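Local atomic coordinates of jasmonate-induced oxygenase 2 (Arabidopsis thaliana, PDB entry 6LSV), a protein that oxidises the defence hormone jasmonate to 12-hydroxyjasmonate, using iron(II), 2-oxoglutarate and molecular oxygen and releasing succinate and carbon dioxide. Residues 92-97 with 238-243; 166-171 with 295-300. All blocks are in the same frame, centred on the assembly; numbering follows the deposited sequence.

Contact 1: residues 92-97 with 238-243; sequences AARENW and PDDQVF
R94, on helix 87-102, reaches across to P238 and D240 in the loop that leaves strand 233-237, and so joins an N-terminal helix to the double-stranded beta-helix fold shared by iron- and 2-oxoglutarate-dependent oxygenases. The contact is essentially one arginine laid against a turn. Its charged part is a salt bridge: R94 NE stands 3.4 Å from D240 OD1, but the oxygen is set above one face of the guanidinium instead of in line with its N-H groups. That leaves electrostatics without a directed bond, the guanidinium and carboxylate planes being 33° apart. A firmer ionic partner is D91, one turn earlier on the helix, which takes NH1.

The hydrogen bonding across the contact is slight. At the edge of the guanidinium, NH2 gives a straight but weak bond to P238 O at 3.4 Å. The chain is extended from the backbone, CG anti to N (chi1 176°), and its bend at chi3 turns the guanidinium to the loop. On the same face as the D240 oxygen, D240 CB packs against the group, offset toward its rim, 3.5 Å from R94 CZ.

The turn is shaped from within by D239. While its OD2 probably accepts from the backbone N of V295, OD1 closes an Asx turn and wider Asx motif. Q241 N and V242 N come to that oxygen from opposite faces of the carboxylate plane, Q241 N at 3.0 Å and V242 N at 3.1 Å from D239 OD1.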
ATOM      1  N   ALA A  92      11.069 -13.665   7.115  1.00 25.95           N
ATOM      2  CA  ALA A  92      11.404 -13.134   8.432  1.00 30.27           C
ATOM      3  C   ALA A  92      10.655 -11.837   8.699  1.00 34.39           C
ATOM      4  O   ALA A  92      10.190 -11.598   9.821  1.00 31.33           O
ATOM      5  CB  ALA A  92      12.913 -12.921   8.551  1.00 27.81           C
ATOM      6  N   ALA A  93      10.521 -10.991   7.674  1.00 32.75           N
ATOM      7  CA  ALA A  93       9.739  -9.767   7.816  1.00 34.92           C
ATOM      8  C   ALA A  93       8.293 -10.074   8.184  1.00 29.23           C
ATOM      9  O   ALA A  93       7.713  -9.423   9.061  1.00 27.00           O
ATOM     10  CB  ALA A  93       9.802  -8.956   6.520  1.00 30.66           C
ATOM     11  N   ARG A  94       7.698 -11.071   7.532  1.00 27.62           N
ATOM     12  CA  ARG A  94       6.313 -11.410   7.829  1.00 29.42           C
ATOM     13  C   ARG A  94       6.176 -11.990   9.232  1.00 31.93           C
ATOM     14  O   ARG A  94       5.304 -11.571  10.003  1.00 28.41           O
ATOM     15  CB  ARG A  94       5.781 -12.390   6.786  1.00 19.02           C
ATOM     16  CG  ARG A  94       4.380 -12.881   7.069  1.00 24.36           C
ATOM     17  CD  ARG A  94       4.016 -14.044   6.165  1.00 29.19           C
ATOM     18  NE  ARG A  94       4.016 -13.666   4.755  1.00 41.51           N
ATOM     19  CZ  ARG A  94       5.005 -13.927   3.907  1.00 37.12           C
ATOM     20  NH1 ARG A  94       6.088 -14.574   4.323  1.00 33.96           N
ATOM     21  NH2 ARG A  94       4.908 -13.539   2.641  1.00 32.86           N
ATOM     22  N   GLU A  95       7.036 -12.949   9.586  1.00 32.27           N
ATOM     23  CA  GLU A  95       6.876 -13.644  10.861  1.00 34.20           C
ATOM     24  C   GLU A  95       7.274 -12.770  12.043  1.00 30.65           C
ATOM     25  O   GLU A  95       6.721 -12.928  13.137  1.00 28.77           O
ATOM     26  CB  GLU A  95       7.673 -14.946  10.858  1.00 33.84           C
ATOM     27  CG  GLU A  95       7.180 -15.958   9.833  1.00 33.03           C
ATOM     28  CD  GLU A  95       5.669 -16.137   9.861  1.00 35.69           C
ATOM     29  OE1 GLU A  95       5.114 -16.391  10.952  1.00 37.24           O
ATOM     30  OE2 GLU A  95       5.034 -16.015   8.790  1.00 37.36           O
ATOM     31  N   ASN A  96       8.221 -11.850  11.851  1.00 31.96           N
ATOM     32  CA  ASN A  96       8.499 -10.859  12.885  1.00 26.32           C
ATOM     33  C   ASN A  96       7.272 -10.001  13.159  1.00 32.17           C
ATOM     34  O   ASN A  96       6.892  -9.790  14.317  1.00 37.37           O
ATOM     35  CB  ASN A  96       9.680  -9.982  12.472  1.00 26.48           C
ATOM     36  CG  ASN A  96      11.004 -10.518  12.969  1.00 34.33           C
ATOM     37  OD1 ASN A  96      11.578  -9.992  13.920  1.00 34.31           O
ATOM     38  ND2 ASN A  96      11.497 -11.571  12.327  1.00 30.87           N
ATOM     39  N   TRP A  97       6.637  -9.493  12.101  1.00 29.29           N
ATOM     40  CA  TRP A  97       5.444  -8.673  12.285  1.00 30.39           C
ATOM     41  C   TRP A  97       4.277  -9.505  12.801  1.00 30.84           C
ATOM     42  O   TRP A  97       3.515  -9.046  13.662  1.00 29.90           O
ATOM     43  CB  TRP A  97       5.080  -7.969  10.978  1.00 23.37           C
ATOM     44  CG  TRP A  97       5.890  -6.729  10.749  1.00 26.95           C
ATOM     45  CD1 TRP A  97       6.918  -6.569   9.863  1.00 23.44           C
ATOM     46  CD2 TRP A  97       5.752  -5.479  11.433  1.00 24.33           C
ATOM     47  NE1 TRP A  97       7.424  -5.293   9.953  1.00 20.86           N
ATOM     48  CE2 TRP A  97       6.726  -4.605  10.910  1.00 24.36           C
ATOM     49  CE3 TRP A  97       4.897  -5.013  12.436  1.00 21.60           C
ATOM     50  CZ2 TRP A  97       6.863  -3.292  11.352  1.00 23.14           C
ATOM     51  CZ3 TRP A  97       5.040  -3.712  12.875  1.00 25.90           C
ATOM     52  CH2 TRP A  97       6.016  -2.867  12.335  1.00 23.70           C
ATOM     53  N   PRO A 238       2.074  -9.783   0.126  1.00 26.35           N
ATOM     54  CA  PRO A 238       0.831 -10.302   0.698  1.00 26.76           C
ATOM     55  C   PRO A 238       1.078 -11.584   1.476  1.00 26.19           C
ATOM     56  O   PRO A 238       2.098 -12.255   1.319  1.00 31.69           O
ATOM     57  CB  PRO A 238      -0.049 -10.557  -0.531  1.00 29.92           C
ATOM     58  CG  PRO A 238       0.914 -10.792  -1.642  1.00 24.13           C
ATOM     59  CD  PRO A 238       2.163 -10.010  -1.328  1.00 25.84           C
ATOM     60  N   ASP A 239       0.112 -11.908   2.330  1.00 31.45           N
ATOM     61  CA  ASP A 239       0.223 -13.080   3.187  1.00 33.08           C
ATOM     62  C   ASP A 239       0.442 -14.329   2.344  1.00 32.17           C
ATOM     63  O   ASP A 239      -0.355 -14.642   1.455  1.00 28.47           O
ATOM     64  CB  ASP A 239      -1.031 -13.218   4.050  1.00 31.28           C
ATOM     65  CG  ASP A 239      -0.853 -14.220   5.176  1.00 36.12           C
ATOM     66  OD1 ASP A 239      -0.898 -15.439   4.898  1.00 37.49           O
ATOM     67  OD2 ASP A 239      -0.660 -13.789   6.335  1.00 28.63           O
ATOM     68  N   ASP A 240       1.533 -15.040   2.626  1.00 32.26           N
ATOM     69  CA  ASP A 240       1.958 -16.174   1.817  1.00 33.53           C
ATOM     70  C   ASP A 240       1.053 -17.390   1.946  1.00 39.42           C
ATOM     71  O   ASP A 240       1.303 -18.381   1.253  1.00 41.05           O
ATOM     72  CB  ASP A 240       3.382 -16.572   2.200  1.00 35.47           C
ATOM     73  CG  ASP A 240       3.437 -17.335   3.510  1.00 39.44           C
ATOM     74  OD1 ASP A 240       2.865 -16.849   4.511  1.00 46.48           O
ATOM     75  OD2 ASP A 240       4.045 -18.426   3.537  1.00 41.81           O
ATOM     76  N   GLN A 241       0.027 -17.358   2.798  1.00 38.71           N
ATOM     77  CA  GLN A 241      -0.766 -18.557   3.045  1.00 26.37           C
ATOM     78  C   GLN A 241      -2.258 -18.326   2.838  1.00 26.70           C
ATOM     79  O   GLN A 241      -2.986 -19.261   2.492  1.00 29.71           O
ATOM     80  CB  GLN A 241      -0.527 -19.071   4.469  1.00 29.78           C
ATOM     81  CG  GLN A 241       0.866 -19.637   4.719  1.00 40.38           C
ATOM     82  CD  GLN A 241       1.116 -20.943   3.982  1.00 44.80           C
ATOM     83  OE1 GLN A 241       1.773 -20.965   2.939  1.00 34.92           O
ATOM     84  NE2 GLN A 241       0.592 -22.039   4.522  1.00 38.77           N
ATOM     85  N   VAL A 242      -2.736 -17.105   3.058  1.00 31.45           N
ATOM     86  CA  VAL A 242      -4.167 -16.833   3.144  1.00 33.01           C
ATOM     87  C   VAL A 242      -4.550 -15.801   2.095  1.00 27.08           C
ATOM     88  O   VAL A 242      -3.939 -14.728   2.017  1.00 33.96           O
ATOM     89  CB  VAL A 242      -4.566 -16.350   4.549  1.00 31.86           C
ATOM     90  CG1 VAL A 242      -6.063 -16.515   4.761  1.00 37.94           C
ATOM     91  CG2 VAL A 242      -3.782 -17.098   5.613  1.00 28.41           C
ATOM     92  N   PHE A 243      -5.566 -16.119   1.300  1.00 23.34           N
ATOM     93  CA  PHE A 243      -6.043 -15.184   0.293  1.00 32.17           C
ATOM     94  C   PHE A 243      -6.864 -14.080   0.953  1.00 31.31           C
ATOM     95  O   PHE A 243      -7.447 -14.267   2.024  1.00 29.42           O
ATOM     96  CB  PHE A 243      -6.884 -15.909  -0.766  1.00 28.53           C
ATOM     97  CG  PHE A 243      -6.194 -17.101  -1.398  1.00 36.35           C
ATOM     98  CD1 PHE A 243      -4.813 -17.138  -1.543  1.00 31.23           C
ATOM     99  CD2 PHE A 243      -6.936 -18.184  -1.847  1.00 36.90           C
ATOM    100  CE1 PHE A 243      -4.191 -18.234  -2.122  1.00 34.78           C
ATOM    101  CE2 PHE A 243      -6.317 -19.281  -2.428  1.00 27.03           C
ATOM    102  CZ  PHE A 243      -4.945 -19.305  -2.564  1.00 29.85           C
TER

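Contact 2: residues 166-171 with 295-300; sequences DEYGEE and VSLAFF. With AKG (2-oxoglutaric acid), chain C; JAA ({(1R,2R)-3-oxo-2-[(2Z)-pent-2-en-1-yl]cyclopentyl}acetic acid), chain D.
The Y168 ring meets L297 obliquely, with CE2 4.0 Å from L297 CD2, while a water lies in the ring plane at the phenol edge. The F299 ring is likewise approached at a slant, by the backbone O of G169, 4.1 Å from F299 CE2. On the far side of the strand, the F300 ring carries A298 O over one face, offset toward the rim. This is helix-on-sheet packing: helix 161-186 covers strand 294-302, an inner strand of the double-stranded beta-helix, and the alternation of side chains separates core from active site.

L297 and F299 turn to the helix. Y168 leaves its backbone with CG anti to N (chi1 -172°), which brings its CE2 and CZ corner against L297 CD2. At G169 the helix backbone itself faces the strand, and L172, V173 and S176 further along the same helix also touch F299. The polar end of the tyrosine is tied in through the water, 2.9 Å from Y168 OH; that water also donates a weak bond to L297 O.

S296, A298 and F300 serve the ligands. S296 OG, 2.9 Å from O4 and 3.1 Å from O3 of 2-oxoglutarate, has one proton for a weak bond to one or the other, which is not settled. A298 CB lies near the other carboxylate, 3.7 Å from O1. Toward jasmonate, F300 CZ packs 3.9 Å from C09 of the hormone.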
ATOM      1  N   ASP A 166      14.888  -2.690   9.091  1.00 34.94           N
ATOM      2  CA  ASP A 166      15.896  -1.836   8.469  1.00 34.97           C
ATOM      3  C   ASP A 166      16.474  -2.475   7.212  1.00 33.53           C
ATOM      4  O   ASP A 166      16.679  -1.797   6.198  1.00 27.70           O
ATOM      5  CB  ASP A 166      17.009  -1.526   9.470  1.00 35.72           C
ATOM      6  CG  ASP A 166      17.634  -0.165   9.238  1.00 37.92           C
ATOM      7  OD1 ASP A 166      16.880   0.791   8.970  1.00 39.04           O
ATOM      8  OD2 ASP A 166      18.877  -0.055   9.314  1.00 39.86           O
ATOM      9  N   GLU A 167      16.748  -3.780   7.256  1.00 37.59           N
ATOM     10  CA  GLU A 167      17.299  -4.438   6.079  1.00 34.87           C
ATOM     11  C   GLU A 167      16.234  -4.629   5.005  1.00 29.10           C
ATOM     12  O   GLU A 167      16.498  -4.396   3.821  1.00 32.47           O
ATOM     13  CB  GLU A 167      17.931  -5.774   6.466  1.00 30.96           C
ATOM     14  CG  GLU A 167      18.882  -6.316   5.408  1.00 43.33           C
ATOM     15  CD  GLU A 167      19.061  -7.820   5.485  1.00 44.86           C
ATOM     16  OE1 GLU A 167      18.695  -8.414   6.519  1.00 34.49           O
ATOM     17  OE2 GLU A 167      19.560  -8.409   4.502  1.00 55.66           O
ATOM     18  N   TYR A 168      15.027  -5.043   5.402  1.00 26.85           N
ATOM     19  CA  TYR A 168      13.925  -5.151   4.449  1.00 26.07           C
ATOM     20  C   TYR A 168      13.681  -3.819   3.751  1.00 32.18           C
ATOM     21  O   TYR A 168      13.543  -3.764   2.524  1.00 30.87           O
ATOM     22  CB  TYR A 168      12.665  -5.628   5.171  1.00 24.54           C
ATOM     23  CG  TYR A 168      11.492  -5.974   4.283  1.00 24.64           C
ATOM     24  CD1 TYR A 168      11.407  -7.210   3.651  1.00 24.16           C
ATOM     25  CD2 TYR A 168      10.448  -5.076   4.106  1.00 26.84           C
ATOM     26  CE1 TYR A 168      10.321  -7.531   2.852  1.00 28.84           C
ATOM     27  CE2 TYR A 168       9.362  -5.387   3.313  1.00 27.09           C
ATOM     28  CZ  TYR A 168       9.301  -6.611   2.687  1.00 27.79           C
ATOM     29  OH  TYR A 168       8.214  -6.909   1.898  1.00 20.46           O
ATOM     30  N   GLY A 169      13.646  -2.728   4.523  1.00 28.40           N
ATOM     31  CA  GLY A 169      13.494  -1.413   3.920  1.00 26.81           C
ATOM     32  C   GLY A 169      14.633  -1.064   2.980  1.00 32.56           C
ATOM     33  O   GLY A 169      14.414  -0.491   1.910  1.00 35.70           O
ATOM     34  N   GLU A 170      15.864  -1.409   3.364  1.00 35.56           N
ATOM     35  CA  GLU A 170      17.010  -1.160   2.496  1.00 29.72           C
ATOM     36  C   GLU A 170      16.878  -1.913   1.179  1.00 33.58           C
ATOM     37  O   GLU A 170      17.157  -1.362   0.107  1.00 33.96           O
ATOM     38  CB  GLU A 170      18.300  -1.567   3.206  1.00 35.72           C
ATOM     39  CG  GLU A 170      19.150  -0.416   3.699  1.00 43.03           C
ATOM     40  CD  GLU A 170      20.549  -0.861   4.066  1.00 49.48           C
ATOM     41  OE1 GLU A 170      21.370  -1.057   3.145  1.00 56.90           O
ATOM     42  OE2 GLU A 170      20.821  -1.031   5.275  1.00 48.29           O
ATOM     43  N   GLU A 171      16.456  -3.177   1.241  1.00 28.89           N
ATOM     44  CA  GLU A 171      16.385  -3.994   0.036  1.00 28.30           C
ATOM     45  C   GLU A 171      15.283  -3.514  -0.898  1.00 30.55           C
ATOM     46  O   GLU A 171      15.452  -3.525  -2.122  1.00 30.94           O
ATOM     47  CB  GLU A 171      16.170  -5.459   0.415  1.00 30.27           C
ATOM     48  CG  GLU A 171      17.384  -6.120   1.044  1.00 36.36           C
ATOM     49  CD  GLU A 171      18.579  -6.148   0.109  1.00 37.86           C
ATOM     50  OE1 GLU A 171      19.579  -5.457   0.400  1.00 42.31           O
ATOM     51  OE2 GLU A 171      18.514  -6.855  -0.920  1.00 33.81           O
ATOM     52  N   VAL A 295      -1.406 -11.397   7.326  1.00 22.90           N
ATOM     53  CA  VAL A 295      -0.405 -10.371   7.589  1.00 24.57           C
ATOM     54  C   VAL A 295       0.206  -9.977   6.254  1.00 26.09           C
ATOM     55  O   VAL A 295       0.754 -10.829   5.544  1.00 32.25           O
ATOM     56  CB  VAL A 295       0.691 -10.849   8.558  1.00 27.25           C
ATOM     57  CG1 VAL A 295       1.929  -9.977   8.424  1.00 19.37           C
ATOM     58  CG2 VAL A 295       0.178 -10.838   9.992  1.00 24.98           C
ATOM     59  N   SER A 296       0.113  -8.697   5.906  1.00 18.91           N
ATOM     60  CA  SER A 296       0.660  -8.198   4.654  1.00 20.95           C
ATOM     61  C   SER A 296       1.497  -6.956   4.913  1.00 22.84           C
ATOM     62  O   SER A 296       1.219  -6.175   5.827  1.00 22.19           O
ATOM     63  CB  SER A 296      -0.444  -7.892   3.640  1.00 25.52           C
ATOM     64  OG  SER A 296      -1.396  -8.941   3.607  1.00 28.47           O
ATOM     65  N   LEU A 297       2.528  -6.783   4.091  1.00 24.00           N
ATOM     66  CA  LEU A 297       3.500  -5.709   4.245  1.00 22.69           C
ATOM     67  C   LEU A 297       3.431  -4.806   3.022  1.00 26.14           C
ATOM     68  O   LEU A 297       3.647  -5.264   1.894  1.00 22.71           O
ATOM     69  CB  LEU A 297       4.912  -6.270   4.427  1.00 23.44           C
ATOM     70  CG  LEU A 297       5.317  -6.822   5.800  1.00 24.44           C
ATOM     71  CD1 LEU A 297       4.575  -8.103   6.154  1.00 21.48           C
ATOM     72  CD2 LEU A 297       6.817  -7.052   5.847  1.00 25.32           C
ATOM     73  N   ALA A 298       3.134  -3.530   3.247  1.00 28.10           N
ATOM     74  CA  ALA A 298       2.995  -2.545   2.181  1.00 21.40           C
ATOM     75  C   ALA A 298       4.142  -1.550   2.287  1.00 21.62           C
ATOM     76  O   ALA A 298       4.180  -0.730   3.211  1.00 22.43           O
ATOM     77  CB  ALA A 298       1.644  -1.837   2.263  1.00 23.19           C
ATOM     78  N   PHE A 299       5.072  -1.625   1.343  1.00 23.29           N
ATOM     79  CA  PHE A 299       6.175  -0.681   1.241  1.00 22.52           C
ATOM     80  C   PHE A 299       5.805   0.394   0.228  1.00 25.54           C
ATOM     81  O   PHE A 299       5.431   0.081  -0.908  1.00 21.52           O
ATOM     82  CB  PHE A 299       7.456  -1.410   0.829  1.00 24.24           C
ATOM     83  CG  PHE A 299       8.623  -0.504   0.556  1.00 24.58           C
ATOM     84  CD1 PHE A 299       8.882  -0.052  -0.729  1.00 22.80           C
ATOM     85  CD2 PHE A 299       9.478  -0.126   1.579  1.00 24.46           C
ATOM     86  CE1 PHE A 299       9.959   0.775  -0.986  1.00 24.71           C
ATOM     87  CE2 PHE A 299      10.556   0.700   1.330  1.00 26.45           C
ATOM     88  CZ  PHE A 299      10.795   1.152   0.045  1.00 27.02           C
ATOM     89  N   PHE A 300       5.895   1.655   0.643  1.00 25.28           N
ATOM     90  CA  PHE A 300       5.517   2.789  -0.192  1.00 24.78           C
ATOM     91  C   PHE A 300       6.774   3.521  -0.644  1.00 25.95           C
ATOM     92  O   PHE A 300       7.576   3.960   0.187  1.00 28.05           O
ATOM     93  CB  PHE A 300       4.585   3.740   0.559  1.00 22.53           C
ATOM     94  CG  PHE A 300       3.350   3.081   1.106  1.00 20.41           C
ATOM     95  CD1 PHE A 300       2.418   2.493   0.262  1.00 22.25           C
ATOM     96  CD2 PHE A 300       3.118   3.057   2.470  1.00 20.43           C
ATOM     97  CE1 PHE A 300       1.276   1.890   0.774  1.00 23.44           C
ATOM     98  CE2 PHE A 300       1.983   2.462   2.984  1.00 22.09           C
ATOM     99  CZ  PHE A 300       1.060   1.878   2.134  1.00 21.83           C
TER
HETATM  100  C1  AKG C 401      -2.265  -2.041   1.496  1.00 34.61           C
HETATM  101  O1  AKG C 401      -1.633  -1.463   0.577  1.00 27.05           O
HETATM  102  O2  AKG C 401      -2.245  -1.552   2.659  1.00 45.55           O
HETATM  103  C2  AKG C 401      -3.065  -3.310   1.180  1.00 40.34           C
HETATM  104  O5  AKG C 401      -3.959  -3.240   0.405  1.00 41.48           O
HETATM  105  C3  AKG C 401      -2.744  -4.662   1.832  1.00 29.82           C
HETATM  106  C4  AKG C 401      -2.967  -5.780   0.809  1.00 37.32           C
HETATM  107  C5  AKG C 401      -3.096  -7.139   1.498  1.00 30.38           C
HETATM  108  O3  AKG C 401      -2.749  -8.197   0.909  1.00 16.58           O
HETATM  109  O4  AKG C 401      -3.556  -7.198   2.665  1.00 36.40           O
HETATM  110  O01 JAA D 402      -1.612   4.275   6.756  1.00 23.38           O
HETATM  111  O02 JAA D 402       1.700   8.311   3.119  1.00 22.94           O
HETATM  112  O03 JAA D 402       0.342   9.756   4.010  1.00 28.24           O
HETATM  113  C04 JAA D 402      -0.304   6.657   4.748  1.00 26.64           C
HETATM  114  C05 JAA D 402      -1.510   5.586   4.957  1.00 25.45           C
HETATM  115  C06 JAA D 402      -0.295   7.463   6.074  1.00 23.20           C
HETATM  116  C07 JAA D 402      -1.024   6.720   6.982  1.00 22.68           C
HETATM  117  C08 JAA D 402      -1.430   5.321   6.228  1.00 24.18           C
HETATM  118  C09 JAA D 402      -1.285   4.272   4.089  1.00 26.23           C
HETATM  119  C10 JAA D 402      -0.538   7.527   3.641  1.00 20.51           C
HETATM  120  C11 JAA D 402      -1.889   4.451   2.695  1.00 27.21           C
HETATM  121  C12 JAA D 402       0.563   8.591   3.586  1.00 23.78           C
HETATM  122  C13 JAA D 402      -2.676   3.540   2.155  1.00 24.01           C
HETATM  123  C14 JAA D 402      -3.031   2.256   2.901  1.00 28.82           C
HETATM  124  C15 JAA D 402      -4.550   2.081   2.921  1.00 26.05           C
HETATM  125  O   HOH W   1       6.332  -4.669   1.734  1.00 22.41           O

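In the fold
The centres of contacts 1 and 2 are 12 Å apart and the contacts touch directly; along the chain their segments alternate. Segment 295-300, on strand 294-302, is the common ground: D239 OD2 of contact 1 comes within 2.7 Å of V295 N. Helix 87-102 adds an apolar join, with A93 CB 3.6 Å from L297 CD2 and 3.7 Å from Y168 CD1, so both helices pack on the same leucine. Each contact also reaches the 2-oxoglutarate site, contact 1 through P238, whose side chain comes within about 4 Å of the cosubstrate, and contact 2 through S296 and A298. The iron is farther off, about 11 Å from the side chains of P238 and F299.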